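Local coordinates for protein histidyl-trna synthetase (Thermus thermophilus, PDB 1H4V) that joins L-histidine to tRNA(His) in an ATP-dependent reaction, working as a homodimeric class II aminoacyl-tRNA synthetase, at residues G108-A113 / F124-Y129; V161-V166 / V265-E270; A85-Y90 / G290-L295; G285-G290 / P301-A306. All blocks are in the same frame, centred on the assembly; numbering follows the deposited sequence.

Interaction 1. Residues G108-A113 / F124-Y129; sequences GPMFRA and FHQVNY
The Phe124 ring lies between Met110 and Arg112. Met110 CB sits over one face, 3.7 Å from the ring centroid, as a CH-pi contact. Arg112 NH1 covers the opposite face near the rim, 3.8 Å from Phe124 CE2. The guanidinium and ring planes are 26° apart. Arg112 CB and Gln126 OE1 lie at the ring edge. The phenyl reaches this place because Phe124 CG stands between the backbone N and the carbonyl carbon (chi1 53°). An alanine here would probably open a gap between Met110 and Arg112, leaving the guanidinium without the ring's cover though still paired with Glu114. The two strands form the antiparallel hairpin of class II motif 2. Met110 and Phe124 are a hydrogen-bonded pair, with Met110 N 2.7 Å from Phe124 O. Gly108 and Gln126 form the next such pair. On the ring's side of the sheet, the Met110 and Gln126 side chains cross at about a right angle, their CG atoms 3.5 Å apart. Gln126 NE2 donates to an in-plane lone pair of Asn128 OD1, at 2.8 Å. On the other side, His125 CD2 lies 3.9 Å from Pro109 CB, while His125 ND1 bonds to Glu310.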
loop_
_atom_site.group_PDB
_atom_site.type_symbol
_atom_site.label_atom_id
_atom_site.label_comp_id
_atom_site.label_asym_id
_atom_site.label_seq_id
_atom_site.Cartn_x
_atom_site.Cartn_y
_atom_site.Cartn_z
ATOM N N GLY A 108 -4.808 -2.174 -4.238
ATOM C CA GLY A 108 -4.291 -0.824 -4.326
ATOM C C GLY A 108 -5.333 0.208 -4.686
ATOM O O GLY A 108 -6.484 -0.125 -4.926
ATOM N N PRO A 109 -4.955 1.484 -4.722
ATOM C CA PRO A 109 -5.918 2.532 -5.063
ATOM C C PRO A 109 -6.264 2.613 -6.550
ATOM O O PRO A 109 -5.446 2.270 -7.403
ATOM C CB PRO A 109 -5.226 3.797 -4.563
ATOM C CG PRO A 109 -3.801 3.490 -4.770
ATOM C CD PRO A 109 -3.696 2.074 -4.237
ATOM N N MET A 110 -7.492 3.045 -6.830
ATOM C CA MET A 110 -7.984 3.243 -8.185
ATOM C C MET A 110 -8.539 4.665 -8.177
ATOM O O MET A 110 -8.876 5.217 -7.127
ATOM C CB MET A 110 -9.113 2.284 -8.544
ATOM C CG MET A 110 -8.742 0.828 -8.506
ATOM S SD MET A 110 -7.506 0.388 -9.720
ATOM C CE MET A 110 -6.964 -1.276 -9.124
ATOM N N PHE A 111 -8.644 5.246 -9.360
ATOM C CA PHE A 111 -9.084 6.622 -9.494
ATOM C C PHE A 111 -10.192 6.754 -10.512
ATOM O O PHE A 111 -10.090 6.294 -11.641
ATOM C CB PHE A 111 -7.855 7.454 -9.833
ATOM C CG PHE A 111 -6.765 7.297 -8.823
ATOM C CD1 PHE A 111 -6.791 8.037 -7.642
ATOM C CD2 PHE A 111 -5.765 6.347 -9.002
ATOM C CE1 PHE A 111 -5.831 7.836 -6.646
ATOM C CE2 PHE A 111 -4.800 6.131 -8.017
ATOM C CZ PHE A 111 -4.833 6.876 -6.834
ATOM N N ARG A 112 -11.254 7.402 -10.064
ATOM C CA ARG A 112 -12.487 7.617 -10.821
ATOM C C ARG A 112 -12.735 9.128 -10.760
ATOM O O ARG A 112 -12.730 9.711 -9.686
ATOM C CB ARG A 112 -13.616 6.873 -10.095
ATOM C CG ARG A 112 -14.883 6.599 -10.880
ATOM C CD ARG A 112 -15.690 5.493 -10.173
ATOM N NE ARG A 112 -16.250 5.938 -8.891
ATOM C CZ ARG A 112 -16.586 5.109 -7.897
ATOM N NH1 ARG A 112 -16.413 3.793 -8.023
ATOM N NH2 ARG A 112 -17.127 5.567 -6.776
ATOM N N ALA A 113 -12.950 9.764 -11.899
ATOM C CA ALA A 113 -13.174 11.202 -11.900
ATOM C C ALA A 113 -14.660 11.594 -11.960
ATOM O O ALA A 113 -15.188 11.905 -13.018
ATOM C CB ALA A 113 -12.421 11.829 -13.047
ATOM N N PHE A 124 -10.618 5.005 -4.564
ATOM C CA PHE A 124 -11.089 3.866 -3.794
ATOM C C PHE A 124 -10.019 2.804 -3.898
ATOM O O PHE A 124 -9.032 2.990 -4.606
ATOM C CB PHE A 124 -12.441 3.352 -4.318
ATOM C CG PHE A 124 -12.461 3.042 -5.805
ATOM C CD1 PHE A 124 -12.359 1.733 -6.257
ATOM C CD2 PHE A 124 -12.606 4.065 -6.745
ATOM C CE1 PHE A 124 -12.407 1.433 -7.616
ATOM C CE2 PHE A 124 -12.652 3.784 -8.112
ATOM C CZ PHE A 124 -12.553 2.461 -8.547
ATOM N N HIS A 125 -10.193 1.708 -3.177
ATOM C CA HIS A 125 -9.222 0.627 -3.216
ATOM C C HIS A 125 -9.903 -0.670 -3.603
ATOM O O HIS A 125 -11.057 -0.927 -3.244
ATOM C CB HIS A 125 -8.557 0.464 -1.850
ATOM C CG HIS A 125 -7.849 1.692 -1.375
ATOM N ND1 HIS A 125 -8.519 2.812 -0.927
ATOM C CD2 HIS A 125 -6.531 1.996 -1.321
ATOM C CE1 HIS A 125 -7.645 3.755 -0.623
ATOM N NE2 HIS A 125 -6.432 3.286 -0.852
ATOM N N GLN A 126 -9.212 -1.488 -4.371
ATOM C CA GLN A 126 -9.804 -2.754 -4.725
ATOM C C GLN A 126 -8.765 -3.833 -4.785
ATOM O O GLN A 126 -7.564 -3.556 -4.897
ATOM C CB GLN A 126 -10.583 -2.677 -6.048
ATOM C CG GLN A 126 -9.854 -2.197 -7.268
ATOM C CD GLN A 126 -10.711 -2.359 -8.534
ATOM O OE1 GLN A 126 -11.890 -1.990 -8.554
ATOM N NE2 GLN A 126 -10.116 -2.911 -9.589
ATOM N N VAL A 127 -9.233 -5.065 -4.651
ATOM C CA VAL A 127 -8.357 -6.216 -4.726
ATOM C C VAL A 127 -8.625 -6.850 -6.073
ATOM O O VAL A 127 -9.778 -7.030 -6.452
ATOM C CB VAL A 127 -8.669 -7.227 -3.610
ATOM C CG1 VAL A 127 -7.948 -8.544 -3.889
ATOM C CG2 VAL A 127 -8.245 -6.648 -2.256
ATOM N N ASN A 128 -7.569 -7.164 -6.809
ATOM C CA ASN A 128 -7.731 -7.788 -8.116
ATOM C C ASN A 128 -7.073 -9.145 -8.147
ATOM O O ASN A 128 -6.018 -9.343 -7.550
ATOM C CB ASN A 128 -7.109 -6.939 -9.235
ATOM C CG ASN A 128 -7.995 -5.786 -9.663
ATOM O OD1 ASN A 128 -8.021 -4.733 -9.029
ATOM N ND2 ASN A 128 -8.729 -5.983 -10.747
ATOM N N TYR A 129 -7.708 -10.068 -8.851
ATOM C CA TYR A 129 -7.188 -11.411 -9.030
ATOM C C TYR A 129 -7.294 -11.696 -10.526
ATOM O O TYR A 129 -8.341 -11.479 -11.130
ATOM C CB TYR A 129 -8.021 -12.444 -8.282
ATOM C CG TYR A 129 -7.671 -13.856 -8.701
ATOM C CD1 TYR A 129 -6.477 -14.454 -8.287
ATOM C CD2 TYR A 129 -8.510 -14.578 -9.541
ATOM C CE1 TYR A 129 -6.131 -15.738 -8.699
ATOM C CE2 TYR A 129 -8.176 -15.858 -9.965
ATOM C CZ TYR A 129 -6.986 -16.432 -9.538
ATOM O OH TYR A 129 -6.658 -17.699 -9.954
#

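Interaction 2. Residues V161-V166 / V265-E270; sequences VKLSSV and VRTAFE
Strands 161-165 and 267-270 run antiparallel, 160° apart in direction. Lys162 with Glu270 and Ser164 with Ala268 are hydrogen-bonded pairs. Leu163 with Phe269 and Ser165 with Thr267 are non-hydrogen-bonded pairs. The bond from Lys162 N to Glu270 O is short and straight, at 2.7 Å and 178°. The ladder is less regular toward the corner at Arg266. There Ala268 N meets Ser164 O from well above the carbonyl plane, and so does Val166 N at Arg266 O, at 2.9 Å. These strands belong to the large mixed sheet of the catalytic domain. Leu163 CG is anti to the backbone N (chi1 179°), which carries CD1 across to Thr267 CG2 at 3.9 Å and Phe269 CB at 4.1 Å. The Phe269 ring leads away from strand 161-165 and packs on Val144 and Leu147 of helix 137-153. Val166 CG2 rests 3.2 Å from Arg266 O. Lys162 and Glu270 share the other side of the sheet with Ser164 and Ala268. Thr267 OG1 bonds to Asp140, and the Arg266 guanidinium makes salt bridges with Asp168 and Glu135. The pairing therefore rests on main-chain bonds and small apolar contacts, while Arg266 and Thr267 find polar partners outside the two segments.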
loop_
_atom_site.group_PDB
_atom_site.type_symbol
_atom_site.label_atom_id
_atom_site.label_comp_id
_atom_site.label_asym_id
_atom_site.label_seq_id
_atom_site.Cartn_x
_atom_site.Cartn_y
_atom_site.Cartn_z
ATOM N N VAL A 161 -24.334 -15.228 -5.297
ATOM C CA VAL A 161 -23.486 -15.377 -6.466
ATOM C C VAL A 161 -24.318 -15.424 -7.743
ATOM O O VAL A 161 -25.186 -16.278 -7.895
ATOM C CB VAL A 161 -22.648 -16.668 -6.380
ATOM C CG1 VAL A 161 -21.809 -16.839 -7.639
ATOM C CG2 VAL A 161 -21.766 -16.613 -5.154
ATOM N N LYS A 162 -24.053 -14.500 -8.660
ATOM C CA LYS A 162 -24.783 -14.468 -9.919
ATOM C C LYS A 162 -23.839 -14.760 -11.073
ATOM O O LYS A 162 -22.793 -14.139 -11.215
ATOM C CB LYS A 162 -25.495 -13.124 -10.077
ATOM C CG LYS A 162 -26.503 -12.933 -8.954
ATOM C CD LYS A 162 -27.450 -11.781 -9.166
ATOM C CE LYS A 162 -28.420 -11.680 -7.996
ATOM N NZ LYS A 162 -29.098 -12.991 -7.721
ATOM N N LEU A 163 -24.216 -15.744 -11.876
ATOM C CA LEU A 163 -23.411 -16.201 -12.994
ATOM C C LEU A 163 -24.106 -15.980 -14.333
ATOM O O LEU A 163 -25.327 -15.894 -14.408
ATOM C CB LEU A 163 -23.097 -17.691 -12.797
ATOM C CG LEU A 163 -22.269 -18.432 -13.850
ATOM C CD1 LEU A 163 -20.887 -17.815 -13.960
ATOM C CD2 LEU A 163 -22.165 -19.900 -13.467
ATOM N N SER A 164 -23.314 -15.888 -15.392
ATOM C CA SER A 164 -23.851 -15.683 -16.724
ATOM C C SER A 164 -22.733 -15.802 -17.742
ATOM O O SER A 164 -21.591 -16.115 -17.397
ATOM C CB SER A 164 -24.494 -14.297 -16.830
ATOM O OG SER A 164 -24.996 -14.063 -18.138
ATOM N N SER A 165 -23.071 -15.534 -19.000
ATOM C CA SER A 165 -22.109 -15.602 -20.087
ATOM C C SER A 165 -22.401 -14.543 -21.130
ATOM O O SER A 165 -23.552 -14.155 -21.323
ATOM C CB SER A 165 -22.151 -16.983 -20.746
ATOM O OG SER A 165 -21.348 -16.996 -21.914
ATOM N N VAL A 166 -21.353 -14.068 -21.794
ATOM C CA VAL A 166 -21.522 -13.076 -22.844
ATOM C C VAL A 166 -21.139 -13.677 -24.199
ATOM O O VAL A 166 -21.031 -12.963 -25.197
ATOM C CB VAL A 166 -20.686 -11.809 -22.566
ATOM C CG1 VAL A 166 -21.186 -11.137 -21.291
ATOM C CG2 VAL A 166 -19.221 -12.161 -22.445
ATOM N N VAL A 265 -15.523 -11.981 -22.912
ATOM C CA VAL A 265 -15.999 -13.213 -23.521
ATOM C C VAL A 265 -16.459 -14.226 -22.468
ATOM O O VAL A 265 -15.993 -14.217 -21.330
ATOM C CB VAL A 265 -14.859 -13.808 -24.408
ATOM C CG1 VAL A 265 -14.581 -15.249 -24.045
ATOM C CG2 VAL A 265 -15.212 -13.664 -25.873
ATOM N N ARG A 266 -17.388 -15.090 -22.862
ATOM C CA ARG A 266 -17.925 -16.125 -21.993
ATOM C C ARG A 266 -18.248 -15.670 -20.569
ATOM O O ARG A 266 -18.895 -14.640 -20.373
ATOM C CB ARG A 266 -16.972 -17.328 -21.981
ATOM C CG ARG A 266 -16.766 -17.893 -23.376
ATOM C CD ARG A 266 -15.915 -19.156 -23.445
ATOM N NE ARG A 266 -15.785 -19.548 -24.848
ATOM C CZ ARG A 266 -15.199 -20.653 -25.289
ATOM N NH1 ARG A 266 -14.663 -21.520 -24.445
ATOM N NH2 ARG A 266 -15.162 -20.890 -26.589
ATOM N N THR A 267 -17.790 -16.441 -19.589
ATOM C CA THR A 267 -18.047 -16.183 -18.172
ATOM C C THR A 267 -18.079 -14.748 -17.657
ATOM O O THR A 267 -17.213 -13.932 -17.953
ATOM C CB THR A 267 -17.047 -16.948 -17.284
ATOM O OG1 THR A 267 -16.935 -18.294 -17.752
ATOM C CG2 THR A 267 -17.531 -16.987 -15.849
ATOM N N ALA A 268 -19.105 -14.462 -16.870
ATOM C CA ALA A 268 -19.265 -13.167 -16.228
ATOM C C ALA A 268 -19.936 -13.539 -14.919
ATOM O O ALA A 268 -20.745 -14.471 -14.882
ATOM C CB ALA A 268 -20.158 -12.263 -17.041
ATOM N N PHE A 269 -19.611 -12.834 -13.843
ATOM C CA PHE A 269 -20.216 -13.165 -12.570
ATOM C C PHE A 269 -20.102 -12.027 -11.589
ATOM O O PHE A 269 -19.276 -11.133 -11.749
ATOM C CB PHE A 269 -19.558 -14.420 -11.984
ATOM C CG PHE A 269 -18.119 -14.238 -11.634
ATOM C CD1 PHE A 269 -17.750 -13.801 -10.365
ATOM C CD2 PHE A 269 -17.124 -14.498 -12.574
ATOM C CE1 PHE A 269 -16.403 -13.624 -10.031
ATOM C CE2 PHE A 269 -15.776 -14.326 -12.256
ATOM C CZ PHE A 269 -15.414 -13.886 -10.974
ATOM N N GLU A 270 -20.943 -12.082 -10.568
ATOM C CA GLU A 270 -20.974 -11.068 -9.533
ATOM C C GLU A 270 -21.446 -11.686 -8.229
ATOM O O GLU A 270 -22.130 -12.717 -8.226
ATOM C CB GLU A 270 -21.920 -9.930 -9.930
ATOM C CG GLU A 270 -21.236 -8.784 -10.633
ATOM C CD GLU A 270 -22.214 -7.735 -11.150
ATOM O OE1 GLU A 270 -23.162 -7.393 -10.408
ATOM O OE2 GLU A 270 -22.028 -7.246 -12.295
#

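Interaction 3. Residues A85-Y90 / G290-L295; sequences AMVRAY and GLSELL
Val87 carries most of the contact on helix 83-92 and points toward the short helix 291-294. Its two methyls divide the work. CG1 is anti to the backbone N (chi1 170°) and lies 3.9 Å from Ser292 CA and 4.0 Å from Leu295 CD1. CG2 meets Leu291 CD2 tip to tip at 3.7 Å. The valine thus fits among Leu291, Ser292 and Leu295. Arg88 comes next and adds only its base, with CB 4.3 Å from Leu295 CD1. The rest of its chain leads away. Its guanidinium makes salt bridges with Glu45 and Glu92 of its own chain and with Asp11 of the second subunit, so this residue also ties the helix to the dimer interface. Helix 291-294 lies in the connection between strands 281-287 and 302-308 of the catalytic sheet. Helix 83-92 lies against the same sheet, where Met86 touches Asn128 and Glu130. Ser292 turns its hydroxyl to Pro298 O and offers Val87 its carbon atoms. No hydrogen bond crosses between the two helices. The join is made by van der Waals contact between aliphatic side chains and the carbon atoms of Ser292, buried from solvent, and the polar groups at its margin are paired with other residues.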
loop_
_atom_site.group_PDB
_atom_site.type_symbol
_atom_site.label_atom_id
_atom_site.label_comp_id
_atom_site.label_asym_id
_atom_site.label_seq_id
_atom_site.Cartn_x
_atom_site.Cartn_y
_atom_site.Cartn_z
ATOM N N ALA A 85 -3.750 -3.112 -16.386
ATOM C CA ALA A 85 -2.408 -2.900 -15.840
ATOM C C ALA A 85 -1.703 -4.231 -15.600
ATOM O O ALA A 85 -0.507 -4.363 -15.845
ATOM C CB ALA A 85 -2.487 -2.121 -14.539
ATOM N N MET A 86 -2.449 -5.218 -15.119
ATOM C CA MET A 86 -1.878 -6.536 -14.852
ATOM C C MET A 86 -1.532 -7.246 -16.146
ATOM O O MET A 86 -0.471 -7.861 -16.241
ATOM C CB MET A 86 -2.841 -7.362 -13.990
ATOM C CG MET A 86 -2.976 -6.739 -12.605
ATOM S SD MET A 86 -4.351 -7.282 -11.611
ATOM C CE MET A 86 -3.634 -8.786 -10.890
ATOM N N VAL A 87 -2.414 -7.147 -17.138
ATOM C CA VAL A 87 -2.159 -7.756 -18.448
ATOM C C VAL A 87 -0.928 -7.080 -19.059
ATOM O O VAL A 87 -0.081 -7.740 -19.658
ATOM C CB VAL A 87 -3.343 -7.558 -19.420
ATOM C CG1 VAL A 87 -2.934 -7.990 -20.829
ATOM C CG2 VAL A 87 -4.547 -8.357 -18.955
ATOM N N ARG A 88 -0.833 -5.762 -18.887
ATOM C CA ARG A 88 0.290 -4.992 -19.403
ATOM C C ARG A 88 1.581 -5.455 -18.731
ATOM O O ARG A 88 2.651 -5.436 -19.339
ATOM C CB ARG A 88 0.052 -3.496 -19.159
ATOM C CG ARG A 88 1.029 -2.537 -19.857
ATOM C CD ARG A 88 2.349 -2.430 -19.099
ATOM N NE ARG A 88 2.135 -1.994 -17.721
ATOM C CZ ARG A 88 2.942 -2.292 -16.710
ATOM N NH1 ARG A 88 4.024 -3.026 -16.916
ATOM N NH2 ARG A 88 2.654 -1.877 -15.490
ATOM N N ALA A 89 1.480 -5.882 -17.475
ATOM C CA ALA A 89 2.650 -6.362 -16.746
ATOM C C ALA A 89 3.031 -7.776 -17.202
ATOM O O ALA A 89 4.213 -8.093 -17.331
ATOM C CB ALA A 89 2.377 -6.348 -15.233
ATOM N N TYR A 90 2.026 -8.613 -17.441
ATOM C CA TYR A 90 2.239 -9.988 -17.890
ATOM C C TYR A 90 3.025 -9.944 -19.207
ATOM O O TYR A 90 3.927 -10.752 -19.447
ATOM C CB TYR A 90 0.879 -10.659 -18.106
ATOM C CG TYR A 90 0.903 -12.043 -18.719
ATOM C CD1 TYR A 90 0.845 -13.185 -17.915
ATOM C CD2 TYR A 90 0.911 -12.213 -20.104
ATOM C CE1 TYR A 90 0.785 -14.470 -18.480
ATOM C CE2 TYR A 90 0.854 -13.488 -20.681
ATOM C CZ TYR A 90 0.786 -14.612 -19.866
ATOM O OH TYR A 90 0.699 -15.872 -20.430
ATOM N N GLY A 290 -9.789 -10.980 -25.301
ATOM C CA GLY A 290 -9.214 -10.079 -26.294
ATOM C C GLY A 290 -8.502 -8.810 -25.826
ATOM O O GLY A 290 -8.104 -7.980 -26.645
ATOM N N LEU A 291 -8.318 -8.658 -24.518
ATOM C CA LEU A 291 -7.677 -7.468 -23.978
ATOM C C LEU A 291 -6.185 -7.366 -24.295
ATOM O O LEU A 291 -5.672 -6.273 -24.552
ATOM C CB LEU A 291 -7.900 -7.396 -22.456
ATOM C CG LEU A 291 -7.211 -6.259 -21.697
ATOM C CD1 LEU A 291 -7.740 -4.919 -22.157
ATOM C CD2 LEU A 291 -7.458 -6.435 -20.217
ATOM N N SER A 292 -5.487 -8.495 -24.276
ATOM C CA SER A 292 -4.057 -8.503 -24.559
ATOM C C SER A 292 -3.741 -7.958 -25.953
ATOM O O SER A 292 -2.879 -7.097 -26.112
ATOM C CB SER A 292 -3.507 -9.921 -24.426
ATOM O OG SER A 292 -2.114 -9.941 -24.688
ATOM N N GLU A 293 -4.433 -8.472 -26.963
ATOM C CA GLU A 293 -4.216 -8.022 -28.336
ATOM C C GLU A 293 -4.526 -6.537 -28.454
ATOM O O GLU A 293 -3.893 -5.808 -29.219
ATOM C CB GLU A 293 -5.084 -8.843 -29.298
ATOM C CG GLU A 293 -4.495 -10.221 -29.595
ATOM C CD GLU A 293 -5.536 -11.253 -29.995
ATOM O OE1 GLU A 293 -6.276 -11.734 -29.104
ATOM O OE2 GLU A 293 -5.613 -11.590 -31.201
ATOM N N LEU A 294 -5.495 -6.094 -27.665
ATOM C CA LEU A 294 -5.914 -4.701 -27.647
ATOM C C LEU A 294 -4.743 -3.817 -27.207
ATOM O O LEU A 294 -4.630 -2.665 -27.623
ATOM C CB LEU A 294 -7.104 -4.559 -26.687
ATOM C CG LEU A 294 -7.844 -3.244 -26.470
ATOM C CD1 LEU A 294 -6.934 -2.266 -25.762
ATOM C CD2 LEU A 294 -8.326 -2.690 -27.801
ATOM N N LEU A 295 -3.863 -4.371 -26.382
ATOM C CA LEU A 295 -2.710 -3.638 -25.878
ATOM C C LEU A 295 -1.468 -3.842 -26.743
ATOM O O LEU A 295 -0.420 -3.247 -26.494
ATOM C CB LEU A 295 -2.416 -4.060 -24.429
ATOM C CG LEU A 295 -3.568 -3.801 -23.447
ATOM C CD1 LEU A 295 -3.145 -4.135 -22.020
ATOM C CD2 LEU A 295 -3.985 -2.339 -23.550
#

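Interaction 4. Residues G285-G290 / P301-A306; sequences GGRYDG and PGVGFA
Tyr288 lays one face of its ring over Gly302. Gly302 CA is 4.0 Å from the ring centroid, 25° off the normal, a CH-pi contact. The ring gets there because Tyr288 CG stands between the backbone N and the carbonyl carbon (chi1 50°). Glycine suits position 302, since a CB there would run into Tyr288 CE1. An alanine in place of Tyr288 would probably leave Gly302 uncovered and Glu130 without the weak bond it has with the tyrosine hydroxyl. Arg287 reaches along the other side of the strand. Its guanidinium has Val303 CB over one face, with NH2 3.9 Å from Val303 CG1. At its edge, NH1 forms a salt bridge with Asp289 OD2, at 3.2 Å, using the syn lone pair. Gly302 N comes to the same oxygen on the anti side, at 3.0 Å. Two donors thus grip Asp289 OD2, which is likely to hold the carboxylate in its rotation. Asp289 and Pro301 cross at about a right angle, with Asp289 OD2 3.3 Å from Pro301 CA. The strands are antiparallel, with Gly286 N 2.9 Å from Gly304 O and Tyr288 N 2.9 Å from Gly302 O. Pro301-Ala306 opens the motif 3 strand of the class II fold. Arg287 NH2 pairs with Asp140 of helix 137-153, and Val303 and Phe305 pack on that same helix. Across the sheet, Tyr288 touches Thr83 and Val87 of helix 83-92. Strands 267-272 and 123-132 flank the pair.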
loop_
_atom_site.group_PDB
_atom_site.type_symbol
_atom_site.label_atom_id
_atom_site.label_comp_id
_atom_site.label_asym_id
_atom_site.label_seq_id
_atom_site.Cartn_x
_atom_site.Cartn_y
_atom_site.Cartn_z
ATOM N N GLY A 285 -16.573 -10.257 -11.949
ATOM C CA GLY A 285 -15.583 -10.328 -13.005
ATOM C C GLY A 285 -15.964 -11.258 -14.132
ATOM O O GLY A 285 -17.127 -11.376 -14.497
ATOM N N GLY A 286 -14.970 -11.927 -14.691
ATOM C CA GLY A 286 -15.242 -12.831 -15.785
ATOM C C GLY A 286 -14.066 -12.955 -16.723
ATOM O O GLY A 286 -12.982 -12.444 -16.454
ATOM N N ARG A 287 -14.299 -13.638 -17.837
ATOM C CA ARG A 287 -13.278 -13.889 -18.841
ATOM C C ARG A 287 -13.158 -12.706 -19.803
ATOM O O ARG A 287 -14.155 -12.054 -20.128
ATOM C CB ARG A 287 -13.638 -15.196 -19.559
ATOM C CG ARG A 287 -12.669 -15.670 -20.620
ATOM C CD ARG A 287 -12.974 -17.121 -20.961
ATOM N NE ARG A 287 -12.534 -18.037 -19.906
ATOM C CZ ARG A 287 -11.256 -18.342 -19.679
ATOM N NH1 ARG A 287 -10.297 -17.809 -20.430
ATOM N NH2 ARG A 287 -10.927 -19.186 -18.710
ATOM N N TYR A 288 -11.937 -12.426 -20.248
ATOM C CA TYR A 288 -11.672 -11.300 -21.148
ATOM C C TYR A 288 -10.534 -11.591 -22.116
ATOM O O TYR A 288 -9.521 -10.886 -22.128
ATOM C CB TYR A 288 -11.309 -10.075 -20.324
ATOM C CG TYR A 288 -10.234 -10.367 -19.308
ATOM C CD1 TYR A 288 -8.883 -10.392 -19.670
ATOM C CD2 TYR A 288 -10.567 -10.664 -17.986
ATOM C CE1 TYR A 288 -7.901 -10.707 -18.748
ATOM C CE2 TYR A 288 -9.591 -10.981 -17.056
ATOM C CZ TYR A 288 -8.263 -11.004 -17.444
ATOM O OH TYR A 288 -7.300 -11.353 -16.534
ATOM N N ASP A 289 -10.724 -12.597 -22.956
ATOM C CA ASP A 289 -9.705 -13.024 -23.905
ATOM C C ASP A 289 -9.103 -12.057 -24.938
ATOM O O ASP A 289 -7.985 -12.288 -25.393
ATOM C CB ASP A 289 -10.205 -14.294 -24.605
ATOM C CG ASP A 289 -10.498 -15.424 -23.611
ATOM O OD1 ASP A 289 -11.057 -16.459 -24.026
ATOM O OD2 ASP A 289 -10.169 -15.270 -22.411
ATOM N N GLY A 290 -9.789 -10.980 -25.301
ATOM C CA GLY A 290 -9.214 -10.079 -26.294
ATOM C C GLY A 290 -8.502 -8.810 -25.826
ATOM O O GLY A 290 -8.104 -7.980 -26.645
ATOM N N PRO A 301 -5.615 -15.585 -23.080
ATOM C CA PRO A 301 -6.906 -15.832 -22.424
ATOM C C PRO A 301 -6.817 -15.366 -20.980
ATOM O O PRO A 301 -5.773 -15.505 -20.345
ATOM C CB PRO A 301 -7.060 -17.349 -22.508
ATOM C CG PRO A 301 -6.207 -17.729 -23.693
ATOM C CD PRO A 301 -5.002 -16.845 -23.524
ATOM N N GLY A 302 -7.907 -14.824 -20.454
ATOM C CA GLY A 302 -7.863 -14.352 -19.086
ATOM C C GLY A 302 -9.196 -14.410 -18.390
ATOM O O GLY A 302 -10.243 -14.378 -19.022
ATOM N N VAL A 303 -9.155 -14.516 -17.070
ATOM C CA VAL A 303 -10.368 -14.558 -16.276
ATOM C C VAL A 303 -9.944 -14.118 -14.888
ATOM O O VAL A 303 -8.840 -14.429 -14.442
ATOM C CB VAL A 303 -10.983 -15.985 -16.244
ATOM C CG1 VAL A 303 -10.027 -16.957 -15.587
ATOM C CG2 VAL A 303 -12.308 -15.964 -15.500
ATOM N N GLY A 304 -10.808 -13.371 -14.215
ATOM C CA GLY A 304 -10.473 -12.892 -12.890
ATOM C C GLY A 304 -11.597 -12.073 -12.298
ATOM O O GLY A 304 -12.729 -12.130 -12.786
ATOM N N PHE A 305 -11.288 -11.315 -11.249
ATOM C CA PHE A 305 -12.288 -10.489 -10.592
ATOM C C PHE A 305 -11.660 -9.344 -9.819
ATOM O O PHE A 305 -10.445 -9.267 -9.663
ATOM C CB PHE A 305 -13.123 -11.335 -9.617
ATOM C CG PHE A 305 -12.344 -11.852 -8.431
ATOM C CD1 PHE A 305 -11.905 -13.172 -8.386
ATOM C CD2 PHE A 305 -12.064 -11.021 -7.350
ATOM C CE1 PHE A 305 -11.198 -13.659 -7.273
ATOM C CE2 PHE A 305 -11.359 -11.498 -6.244
ATOM C CZ PHE A 305 -10.928 -12.819 -6.204
ATOM N N ALA A 306 -12.514 -8.465 -9.318
ATOM C CA ALA A 306 -12.090 -7.338 -8.504
ATOM C C ALA A 306 -13.228 -7.050 -7.546
ATOM O O ALA A 306 -14.382 -7.324 -7.861
ATOM C CB ALA A 306 -11.831 -6.104 -9.376
#

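How the interactions relate
Interactions 1, 2 and 4 are antiparallel strand pairs of one large sheet. Interaction 4 lies between the other two. Its strand 302-308 adjoins 123-132 of interaction 1, where Tyr129 O probably bonds to Phe305 N, and its strand 281-287 adjoins 267-272 of interaction 2. Interaction 3 differs, as it joins two helices by apolar contact, with no hydrogen bond across. It shares Gly290 with interaction 4. Interactions 2, 3 and 4 are buried, whereas interaction 1 is only partly so. Interactions 1 and 3 reach the second subunit. Interaction 1 sets a guanidinium over a ring face, whereas interaction 4 adds a buried salt bridge.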